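PDB 3ING: homoserine dehydrogenase from Thermoplasma acidophilum, which probably catalyses the NADPH-dependent reduction of aspartate semialdehyde to homoserine, a shared step on the way to threonine and methionine. Local coordinates for residues Glu4-Leu9 with Gly80-Leu85; Arg44-Gly49 with Ser68-Ser73; Val149-Val154 with Val219-His224; Val171-Asn176 with Asp283-Gln288. One frame throughout, in Å; residues are numbered along the deposited sequence.

Overall arrangement
Interactions 1 and 2 belong to the Rossmann-type NADPH-binding domain, interactions 3 and 4 to the part of the chain that carries the antiparallel sheet. Segment 44-49 runs on edge strand 46-48 of the mixed sheet that also holds strands 4-10 and 85-88, and both segments of interaction 2 fall between those of interaction 1 in sequence; the centres are about 16 Å apart. Interactions 3 and 4 follow, their segments alternating along the chain, with centres about 14 Å apart; they touch where Tyr287 meets the 149-154 segment. Interactions 2 and 4, about 35 Å apart between centres, lie on opposite sides of the chain's centre, with NADPH reaching from near Phe72 to near Ser173.

Interaction 1. Residues Glu4-Leu9 with Gly80-Leu85; sequences EIRIIL and GEAADL
The Arg6 guanidinium has the backbone of Ala82 and Ala83 over one face, with Ala83 N above its centre and Ala82 C toward the rim, while the Asp84 carboxylate meets its edge, close to its plane. The grip is side-on and two-pronged: Arg6 NH2 reaches Asp84 OD1 at 3.0 Å in a salt bridge, and NE points almost straight at OD2. Both nitrogens approach from above the carboxylate plane, the two flat groups being turned 47° apart. The arginine chain bends at chi3 (-59°), which turns NE toward Asp84 OD2. Asp84 OD2 also takes the backbone N-H of Arg6 at 2.8 Å, on its anti lone pair, and a water that donates to OD2 and to Glu4 O. Asp84 N returns a bond to Arg6 O at 2.8 Å, so backbone and side chain hold this aspartate together. Just beyond it the loop becomes strand 85-88 of the Rossmann-type sheet, which runs parallel to strand 4-10: Ile8 N donates to Leu85 O at 2.9 Å, and the Ile7-Leu85 bridge sets the register. On the face bearing Ile7 and Leu85, CG2 of Ile7 lies beside CD2 of Leu85, and Ile317 of helix 306-321 packs on both residues. Ile5 CD1 presses on Leu85 CD1 at 3.5 Å, a tight carbon contact. Ile8 CD1 rests on the Ala83 methyl at 3.8 Å, near Met111.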
# COMPACT_ATOMS: atom_id res chain seq x y z
N GLU A 4 16.58 15.98 -9.69
CA GLU A 4 15.87 15.96 -10.97
C GLU A 4 15.90 14.61 -11.68
O GLU A 4 16.95 13.95 -11.74
CB GLU A 4 16.54 16.99 -11.86
CG GLU A 4 15.77 17.35 -13.10
CD GLU A 4 16.64 18.06 -14.14
OE1 GLU A 4 17.69 17.49 -14.57
OE2 GLU A 4 16.26 19.18 -14.53
N ILE A 5 14.78 14.20 -12.25
CA ILE A 5 14.77 12.97 -13.06
C ILE A 5 14.30 13.35 -14.45
O ILE A 5 13.32 14.08 -14.61
CB ILE A 5 13.98 11.78 -12.41
CG1 ILE A 5 14.25 10.48 -13.21
CG2 ILE A 5 12.51 12.06 -12.33
CD1 ILE A 5 13.68 9.17 -12.62
N ARG A 6 15.03 12.87 -15.45
CA ARG A 6 14.73 13.18 -16.83
C ARG A 6 14.01 12.00 -17.44
O ARG A 6 14.51 10.86 -17.36
CB ARG A 6 16.02 13.44 -17.58
CG ARG A 6 16.84 14.68 -17.08
CD ARG A 6 18.27 14.62 -17.57
NE ARG A 6 18.93 13.40 -17.09
CZ ARG A 6 20.14 12.98 -17.47
NH1 ARG A 6 20.88 13.70 -18.31
NH2 ARG A 6 20.62 11.85 -16.98
N ILE A 7 12.84 12.25 -18.03
CA ILE A 7 12.06 11.17 -18.64
C ILE A 7 11.73 11.42 -20.11
O ILE A 7 11.76 12.58 -20.63
CB ILE A 7 10.75 10.85 -17.85
CG1 ILE A 7 9.59 11.80 -18.28
CG2 ILE A 7 11.04 10.85 -16.33
CD1 ILE A 7 8.31 11.56 -17.64
N ILE A 8 11.45 10.31 -20.78
CA ILE A 8 10.95 10.31 -22.13
C ILE A 8 9.59 9.65 -22.05
O ILE A 8 9.46 8.57 -21.46
CB ILE A 8 11.87 9.54 -23.10
CG1 ILE A 8 13.15 10.35 -23.39
CG2 ILE A 8 11.12 9.25 -24.37
CD1 ILE A 8 14.32 9.51 -23.98
N LEU A 9 8.57 10.29 -22.62
CA LEU A 9 7.21 9.77 -22.55
C LEU A 9 6.73 9.35 -23.94
O LEU A 9 6.60 10.18 -24.81
CB LEU A 9 6.25 10.83 -22.01
CG LEU A 9 4.75 10.45 -21.92
CD1 LEU A 9 4.59 9.12 -21.10
CD2 LEU A 9 3.86 11.59 -21.34
N GLY A 80 17.98 11.16 -28.69
CA GLY A 80 18.97 12.23 -28.75
C GLY A 80 19.24 12.96 -27.45
O GLY A 80 20.24 13.69 -27.32
N GLU A 81 18.35 12.82 -26.48
CA GLU A 81 18.55 13.49 -25.21
C GLU A 81 18.84 12.46 -24.15
O GLU A 81 18.22 11.39 -24.11
CB GLU A 81 17.28 14.27 -24.81
CG GLU A 81 16.96 15.46 -25.72
CD GLU A 81 17.96 16.61 -25.59
OE1 GLU A 81 18.55 16.81 -24.49
OE2 GLU A 81 18.13 17.34 -26.60
N ALA A 82 19.75 12.82 -23.26
CA ALA A 82 20.05 12.04 -22.08
C ALA A 82 18.82 12.03 -21.18
O ALA A 82 18.28 13.09 -20.88
CB ALA A 82 21.25 12.65 -21.35
N ALA A 83 18.41 10.84 -20.74
CA ALA A 83 17.26 10.64 -19.87
C ALA A 83 17.57 9.50 -18.91
O ALA A 83 18.43 8.67 -19.18
CB ALA A 83 16.02 10.31 -20.69
N ASP A 84 16.84 9.45 -17.81
CA ASP A 84 17.00 8.39 -16.83
C ASP A 84 15.95 7.27 -17.00
O ASP A 84 16.16 6.15 -16.55
CB ASP A 84 16.79 9.03 -15.49
CG ASP A 84 17.75 10.20 -15.28
OD1 ASP A 84 18.97 9.93 -15.31
OD2 ASP A 84 17.31 11.36 -15.14
N LEU A 85 14.84 7.61 -17.63
CA LEU A 85 13.67 6.74 -17.62
C LEU A 85 12.79 6.93 -18.84
O LEU A 85 12.57 8.06 -19.29
CB LEU A 85 12.93 7.11 -16.34
CG LEU A 85 11.73 6.44 -15.70
CD1 LEU A 85 11.78 6.67 -14.16
CD2 LEU A 85 10.49 7.03 -16.30
O HOH W 1 18.87 13.08 -13.54

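Interaction 2. Residues Arg44-Gly49 with Ser68-Ser73; sequences RSYASG and SDRAFS
Tyr46 lays its phenol obliquely across the side chain of Arg70, with OH over one face of the guanidinium, toward its rim. Arg70 NH2 is 3.0 Å from Tyr46 OH, but the angle is too poor for a hydrogen bond; the ring and guanidinium planes stand 39° apart. CG of Tyr46 lies between the backbone N and the carbonyl carbon (chi1 77°), on the way to the ring's contact with Ala71, where CE1 comes to 3.2 Å from Ala71 O at the ring edge. Tyr46 CB rests against Phe72 CD1 at 3.7 Å, and the two aromatic side chains cross at about a right angle. An alanine at Tyr46 would probably leave the guanidinium of Arg70 without the hydroxyl over its face and free to turn, and open a gap beside Ala71 and Phe72. Backbone bonds fix the pairing: Tyr46 N donates to Arg70 O, and Phe72 N to Arg44 O at 2.9 Å. Ser68 OG donates to Tyr46 O at 2.7 Å and accepts from Arg70 N in an ST turn, while Ser68 N binds Ser45 OG at 3.0 Å. The side chain of Phe72 is about 4 Å from the bound NADPH at the nearest atoms. The loop after helix 54-64 thus lies against strand 46-48, at the edge of the mixed sheet, and Tyr46 and Phe72 both touch Ser41 of the neighbouring strand 34-41.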
# COMPACT_ATOMS: atom_id res chain seq x y z
N ARG A 44 1.87 10.26 -34.32
CA ARG A 44 2.30 11.00 -35.50
C ARG A 44 3.40 12.02 -35.32
O ARG A 44 4.07 12.35 -36.28
CB ARG A 44 1.10 11.76 -36.04
CG ARG A 44 -0.02 10.88 -36.53
CD ARG A 44 -1.17 11.75 -37.04
NE ARG A 44 -1.94 12.34 -35.94
CZ ARG A 44 -2.81 13.35 -36.07
NH1 ARG A 44 -3.07 13.90 -37.25
NH2 ARG A 44 -3.45 13.80 -35.00
N SER A 45 3.57 12.55 -34.10
CA SER A 45 4.51 13.68 -33.86
C SER A 45 5.31 13.51 -32.56
O SER A 45 5.05 12.61 -31.73
CB SER A 45 3.75 15.01 -33.79
OG SER A 45 2.82 15.05 -32.70
N TYR A 46 6.33 14.35 -32.40
CA TYR A 46 7.11 14.33 -31.17
C TYR A 46 7.77 15.66 -30.90
O TYR A 46 7.83 16.54 -31.78
CB TYR A 46 8.17 13.22 -31.20
CG TYR A 46 9.39 13.55 -32.03
CD1 TYR A 46 9.36 13.41 -33.41
CD2 TYR A 46 10.58 13.94 -31.44
CE1 TYR A 46 10.43 13.70 -34.18
CE2 TYR A 46 11.70 14.22 -32.22
CZ TYR A 46 11.61 14.11 -33.60
OH TYR A 46 12.66 14.35 -34.42
N ALA A 47 8.22 15.80 -29.66
CA ALA A 47 9.03 16.93 -29.22
C ALA A 47 10.21 16.35 -28.46
O ALA A 47 10.06 15.36 -27.74
CB ALA A 47 8.23 17.85 -28.29
N SER A 48 11.35 16.98 -28.60
CA SER A 48 12.58 16.52 -27.95
C SER A 48 13.41 17.74 -27.64
O SER A 48 13.41 18.67 -28.44
CB SER A 48 13.35 15.60 -28.90
OG SER A 48 14.59 15.18 -28.34
N GLY A 49 14.08 17.75 -26.50
CA GLY A 49 14.86 18.92 -26.11
C GLY A 49 15.13 18.97 -24.63
O GLY A 49 14.51 18.25 -23.88
N SER A 68 3.09 17.92 -31.75
CA SER A 68 3.84 18.92 -32.48
C SER A 68 3.59 18.74 -33.95
O SER A 68 2.85 17.85 -34.37
CB SER A 68 5.33 18.74 -32.24
OG SER A 68 5.87 17.75 -33.11
N ASP A 69 4.26 19.56 -34.75
CA ASP A 69 4.13 19.48 -36.18
C ASP A 69 5.42 18.93 -36.75
O ASP A 69 5.84 19.33 -37.83
CB ASP A 69 3.76 20.85 -36.75
CG ASP A 69 2.37 21.33 -36.28
OD1 ASP A 69 1.37 20.96 -36.97
OD2 ASP A 69 2.29 22.05 -35.24
N ARG A 70 6.00 18.00 -36.01
CA ARG A 70 7.28 17.36 -36.29
C ARG A 70 7.13 15.81 -36.28
O ARG A 70 7.03 15.17 -35.20
CB ARG A 70 8.25 17.83 -35.23
CG ARG A 70 9.64 17.29 -35.23
CD ARG A 70 10.45 18.27 -34.41
NE ARG A 70 11.56 17.69 -33.67
CZ ARG A 70 12.78 17.47 -34.15
NH1 ARG A 70 13.08 17.75 -35.42
NH2 ARG A 70 13.70 16.94 -33.34
N ALA A 71 7.10 15.24 -37.49
CA ALA A 71 6.82 13.83 -37.72
C ALA A 71 7.67 12.85 -36.91
O ALA A 71 8.88 12.92 -36.91
CB ALA A 71 6.94 13.51 -39.21
N PHE A 72 6.98 11.89 -36.29
CA PHE A 72 7.59 10.84 -35.48
C PHE A 72 7.71 9.54 -36.24
O PHE A 72 6.71 9.01 -36.71
CB PHE A 72 6.71 10.62 -34.25
CG PHE A 72 7.25 9.59 -33.27
CD1 PHE A 72 8.43 9.83 -32.58
CD2 PHE A 72 6.56 8.42 -33.02
CE1 PHE A 72 8.90 8.93 -31.67
CE2 PHE A 72 7.03 7.51 -32.09
CZ PHE A 72 8.20 7.78 -31.42
N SER A 73 8.92 8.99 -36.35
CA SER A 73 9.13 7.72 -37.06
C SER A 73 9.24 6.49 -36.14
O SER A 73 8.93 5.38 -36.55
CB SER A 73 10.38 7.82 -37.92
OG SER A 73 10.22 8.87 -38.85
O HOH W 2 11.14 19.06 -30.60

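Interaction 3. Residues Val149-Val154 with Val219-His224; sequences VPLFSV and VILVNH. With NA (sodium ion), chain B.
Phe152 is the bump of this contact, its ring pushed among Ile220, Leu221 and His224 on one side of helix 212-226. Its CZ meets CG2 of Ile220 at 3.8 Å and CD2 of Leu221 at 4.0 Å, the phenylalanine crossing both side chains at about a right angle. Farther round the ring, Phe152 CD1 sits over the centre of the imidazole of His224, 3.5 Å from ND1. The two rings slide past one another in opposite directions, their centroids 4.6 Å apart and their planes at an oblique 47°. His224 CG is anti to the backbone N (chi1 -175°), which swings it toward the phenylalanine; its ND1 is hydrogen-bonded to Tyr141 OH, whose ring also meets Phe152 edge-to-face. Leu151 fills in from its own segment: CD2 lies above the centre of the Phe152 ring and reaches Leu221 CD2 at 3.9 Å. Leu221 in turn rests on Thr253 and Val255 of strand 249-258. Leu151 occupies the N-cap position of helix 152-157, where Glu142 accepts bonds from the backbone N of Leu151, Phe152 and Ser153. Val149 O binds the sodium ion at 2.6 Å, together with the carbonyl oxygens of Val145 and Ala146 and with the same glutamate, an oxygen-lined metal site at the start of a helix.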
# COMPACT_ATOMS: atom_id res chain seq x y z
N VAL A 149 -5.32 1.69 -8.57
CA VAL A 149 -5.31 1.09 -7.24
C VAL A 149 -3.88 0.65 -6.92
O VAL A 149 -3.30 -0.08 -7.69
CB VAL A 149 -6.23 -0.14 -7.14
CG1 VAL A 149 -6.19 -0.68 -5.72
CG2 VAL A 149 -7.67 0.23 -7.54
N PRO A 150 -3.32 1.09 -5.79
CA PRO A 150 -1.99 0.60 -5.43
C PRO A 150 -1.95 -0.91 -5.24
O PRO A 150 -2.73 -1.48 -4.47
CB PRO A 150 -1.69 1.30 -4.10
CG PRO A 150 -2.59 2.50 -4.10
CD PRO A 150 -3.83 2.07 -4.83
N LEU A 151 -1.03 -1.56 -5.96
CA LEU A 151 -0.96 -2.99 -6.00
C LEU A 151 0.51 -3.39 -5.93
O LEU A 151 0.95 -3.96 -4.92
CB LEU A 151 -1.66 -3.48 -7.30
CG LEU A 151 -2.09 -4.95 -7.35
CD1 LEU A 151 -3.10 -5.24 -8.49
CD2 LEU A 151 -0.91 -5.86 -7.45
N PHE A 152 1.29 -3.10 -6.96
CA PHE A 152 2.69 -3.59 -6.93
C PHE A 152 3.50 -2.85 -5.89
O PHE A 152 4.39 -3.44 -5.26
CB PHE A 152 3.31 -3.61 -8.33
CG PHE A 152 2.65 -4.60 -9.23
CD1 PHE A 152 2.70 -5.96 -8.96
CD2 PHE A 152 1.87 -4.17 -10.26
CE1 PHE A 152 2.04 -6.85 -9.74
CE2 PHE A 152 1.23 -5.08 -11.07
CZ PHE A 152 1.32 -6.42 -10.80
N SER A 153 3.19 -1.59 -5.66
CA SER A 153 3.89 -0.81 -4.63
C SER A 153 3.57 -1.39 -3.23
O SER A 153 4.41 -1.35 -2.30
CB SER A 153 3.49 0.65 -4.73
OG SER A 153 2.08 0.91 -4.64
N VAL A 154 2.34 -1.92 -3.09
CA VAL A 154 1.90 -2.58 -1.83
C VAL A 154 2.66 -3.89 -1.64
O VAL A 154 3.17 -4.22 -0.55
CB VAL A 154 0.40 -2.82 -1.86
CG1 VAL A 154 -0.08 -3.71 -0.69
CG2 VAL A 154 -0.35 -1.46 -1.91
N VAL A 219 -1.20 -12.48 -16.22
CA VAL A 219 0.18 -12.94 -16.51
C VAL A 219 1.15 -12.13 -15.66
O VAL A 219 2.04 -12.67 -15.04
CB VAL A 219 0.57 -12.76 -17.98
CG1 VAL A 219 2.05 -13.05 -18.20
CG2 VAL A 219 -0.30 -13.64 -18.87
N ILE A 220 0.97 -10.83 -15.68
CA ILE A 220 1.83 -9.93 -14.93
C ILE A 220 1.75 -10.27 -13.44
O ILE A 220 2.77 -10.36 -12.75
CB ILE A 220 1.47 -8.44 -15.21
CG1 ILE A 220 1.68 -8.15 -16.69
CG2 ILE A 220 2.30 -7.46 -14.27
CD1 ILE A 220 1.13 -6.82 -17.14
N LEU A 221 0.52 -10.51 -12.96
CA LEU A 221 0.31 -10.86 -11.54
C LEU A 221 0.97 -12.17 -11.15
O LEU A 221 1.70 -12.22 -10.17
CB LEU A 221 -1.20 -10.93 -11.21
CG LEU A 221 -1.98 -9.63 -11.08
CD1 LEU A 221 -3.49 -9.93 -11.16
CD2 LEU A 221 -1.61 -8.89 -9.80
N VAL A 222 0.69 -13.24 -11.89
CA VAL A 222 1.26 -14.55 -11.56
C VAL A 222 2.79 -14.49 -11.65
O VAL A 222 3.48 -14.99 -10.78
CB VAL A 222 0.65 -15.71 -12.39
CG1 VAL A 222 1.16 -15.72 -13.88
CG2 VAL A 222 0.92 -17.09 -11.67
N ASN A 223 3.34 -13.85 -12.69
CA ASN A 223 4.82 -13.75 -12.83
C ASN A 223 5.44 -12.90 -11.72
O ASN A 223 6.47 -13.24 -11.15
CB ASN A 223 5.23 -13.20 -14.21
CG ASN A 223 4.87 -14.12 -15.35
OD1 ASN A 223 4.56 -15.30 -15.14
ND2 ASN A 223 5.01 -13.61 -16.57
N HIS A 224 4.82 -11.77 -11.41
CA HIS A 224 5.28 -10.97 -10.29
C HIS A 224 5.25 -11.72 -8.94
O HIS A 224 6.21 -11.73 -8.22
CB HIS A 224 4.42 -9.73 -10.11
CG HIS A 224 4.93 -8.82 -9.04
ND1 HIS A 224 5.69 -7.71 -9.33
CD2 HIS A 224 4.84 -8.88 -7.69
CE1 HIS A 224 6.03 -7.11 -8.20
NE2 HIS A 224 5.54 -7.80 -7.20
NA NA B . -2.17 -0.70 -9.94

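Interaction 4. Residues Val171-Asn176 with Asp283-Gln288; sequences VSSTIN and DGLGYQ. With EDO (1,2-ethanediol), chain F.
Leu285 CG is anti to the carbonyl carbon (chi1 -62°), which sets it toward the 171-176 segment, and chi2 near 180° (177°) carries CD1 on toward Val171 O, 3.7 Å away. Leu285 CD2 extends over the backbone, 3.9 Å from Ser173 CA. Ser173 has two conformers; in the one given here its OG lies 3.2 Å from Leu285 CD1, a contact that is tentative. A glycine at Leu285 would probably open a gap facing Ser173 and Val171 O. The turn leading into the helix has its own bond: Asn176 ND2 donates to Ser172 O at 3.0 Å, the acceptor lying in the plane of the amide, and Asn176 OD1 takes Leu251 N of strand 249-258. Leu285 is paired through its backbone with Asp301, and Gly286 with Ile170, which places the leucine where strand 286-291 enters the antiparallel sheet. Ser172 OG binds Asp213, and Val171 packs near Lys217, the predicted proton donor. Across the contact itself, aliphatic carbon meets a carbonyl oxygen and backbone carbon; cohesion between the two segments therefore rests on close fit and van der Waals contact, with directional bonds made within the segment or to neighbouring parts of the chain.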
# COMPACT_ATOMS: atom_id res chain seq x y z
N VAL A 171 -9.95 -6.30 -11.53
CA VAL A 171 -8.83 -5.49 -11.99
C VAL A 171 -8.95 -5.02 -13.43
O VAL A 171 -8.15 -4.24 -13.86
CB VAL A 171 -7.48 -6.28 -11.80
CG1 VAL A 171 -7.22 -6.60 -10.31
CG2 VAL A 171 -7.43 -7.56 -12.65
N SER A 172 -9.93 -5.52 -14.19
CA SER A 172 -10.13 -5.12 -15.60
C SER A 172 -11.45 -4.35 -15.59
O SER A 172 -12.50 -4.92 -15.35
CB SER A 172 -10.17 -6.36 -16.53
OG SER A 172 -10.28 -6.04 -17.93
N SER A 173 -11.36 -3.05 -15.83
CA SER A 173 -12.51 -2.15 -15.70
C SER A 173 -13.63 -2.40 -16.68
O SER A 173 -14.73 -2.86 -16.30
CB SER A 173 -12.05 -0.71 -15.85
OG SER A 173 -11.21 -0.31 -14.79
N THR A 174 -13.35 -2.12 -17.96
CA THR A 174 -14.40 -2.09 -18.99
C THR A 174 -15.27 -3.36 -19.02
O THR A 174 -16.51 -3.26 -19.05
CB THR A 174 -13.84 -1.72 -20.38
OG1 THR A 174 -13.29 -0.42 -20.30
CG2 THR A 174 -14.95 -1.76 -21.50
N ILE A 175 -14.66 -4.54 -18.96
CA ILE A 175 -15.46 -5.79 -18.99
C ILE A 175 -16.38 -5.84 -17.78
O ILE A 175 -17.53 -6.25 -17.88
CB ILE A 175 -14.56 -7.06 -19.10
CG1 ILE A 175 -15.41 -8.31 -19.38
CG2 ILE A 175 -13.62 -7.20 -17.89
CD1 ILE A 175 -14.64 -9.51 -19.99
N ASN A 176 -15.92 -5.36 -16.64
CA ASN A 176 -16.73 -5.40 -15.45
C ASN A 176 -17.88 -4.38 -15.49
O ASN A 176 -19.01 -4.66 -15.11
CB ASN A 176 -15.85 -5.26 -14.21
CG ASN A 176 -15.42 -6.59 -13.68
OD1 ASN A 176 -16.25 -7.34 -13.13
ND2 ASN A 176 -14.13 -6.94 -13.86
N ASP A 283 -17.61 2.38 -10.41
CA ASP A 283 -16.48 3.02 -11.10
C ASP A 283 -15.11 2.66 -10.54
O ASP A 283 -14.09 3.22 -10.97
CB ASP A 283 -16.62 4.54 -11.03
CG ASP A 283 -17.81 5.04 -11.77
OD1 ASP A 283 -18.02 4.60 -12.91
OD2 ASP A 283 -18.57 5.84 -11.18
N GLY A 284 -15.07 1.70 -9.63
CA GLY A 284 -13.82 1.37 -8.98
C GLY A 284 -13.28 0.01 -9.33
O GLY A 284 -13.94 -0.78 -10.01
N LEU A 285 -12.08 -0.26 -8.81
CA LEU A 285 -11.41 -1.56 -8.92
C LEU A 285 -10.86 -1.93 -7.54
O LEU A 285 -10.82 -1.10 -6.62
CB LEU A 285 -10.28 -1.49 -9.94
CG LEU A 285 -10.63 -1.17 -11.40
CD1 LEU A 285 -9.33 -1.08 -12.30
CD2 LEU A 285 -11.51 -2.23 -11.92
N GLY A 286 -10.43 -3.17 -7.37
CA GLY A 286 -9.88 -3.58 -6.08
C GLY A 286 -9.56 -5.04 -6.03
O GLY A 286 -9.89 -5.78 -6.96
N TYR A 287 -8.91 -5.44 -4.95
CA TYR A 287 -8.46 -6.79 -4.78
C TYR A 287 -8.24 -7.18 -3.30
O TYR A 287 -8.31 -6.35 -2.36
CB TYR A 287 -7.14 -6.99 -5.55
CG TYR A 287 -6.00 -6.15 -4.99
CD1 TYR A 287 -5.25 -6.58 -3.93
CD2 TYR A 287 -5.72 -4.90 -5.51
CE1 TYR A 287 -4.21 -5.80 -3.38
CE2 TYR A 287 -4.70 -4.12 -4.97
CZ TYR A 287 -3.94 -4.58 -3.91
OH TYR A 287 -2.90 -3.79 -3.38
N GLN A 288 -7.91 -8.44 -3.11
CA GLN A 288 -7.64 -8.98 -1.80
C GLN A 288 -6.37 -9.84 -1.93
O GLN A 288 -6.30 -10.66 -2.84
CB GLN A 288 -8.83 -9.83 -1.35
CG GLN A 288 -8.68 -10.48 -0.01
CD GLN A 288 -9.93 -11.23 0.44
OE1 GLN A 288 -10.16 -12.38 0.06
NE2 GLN A 288 -10.70 -10.61 1.32
C1 EDO F . -16.28 -2.66 -11.52
O1 EDO F . -16.92 -2.06 -10.39
C2 EDO F . -16.54 -1.88 -12.81
O2 EDO F . -15.47 -0.95 -13.05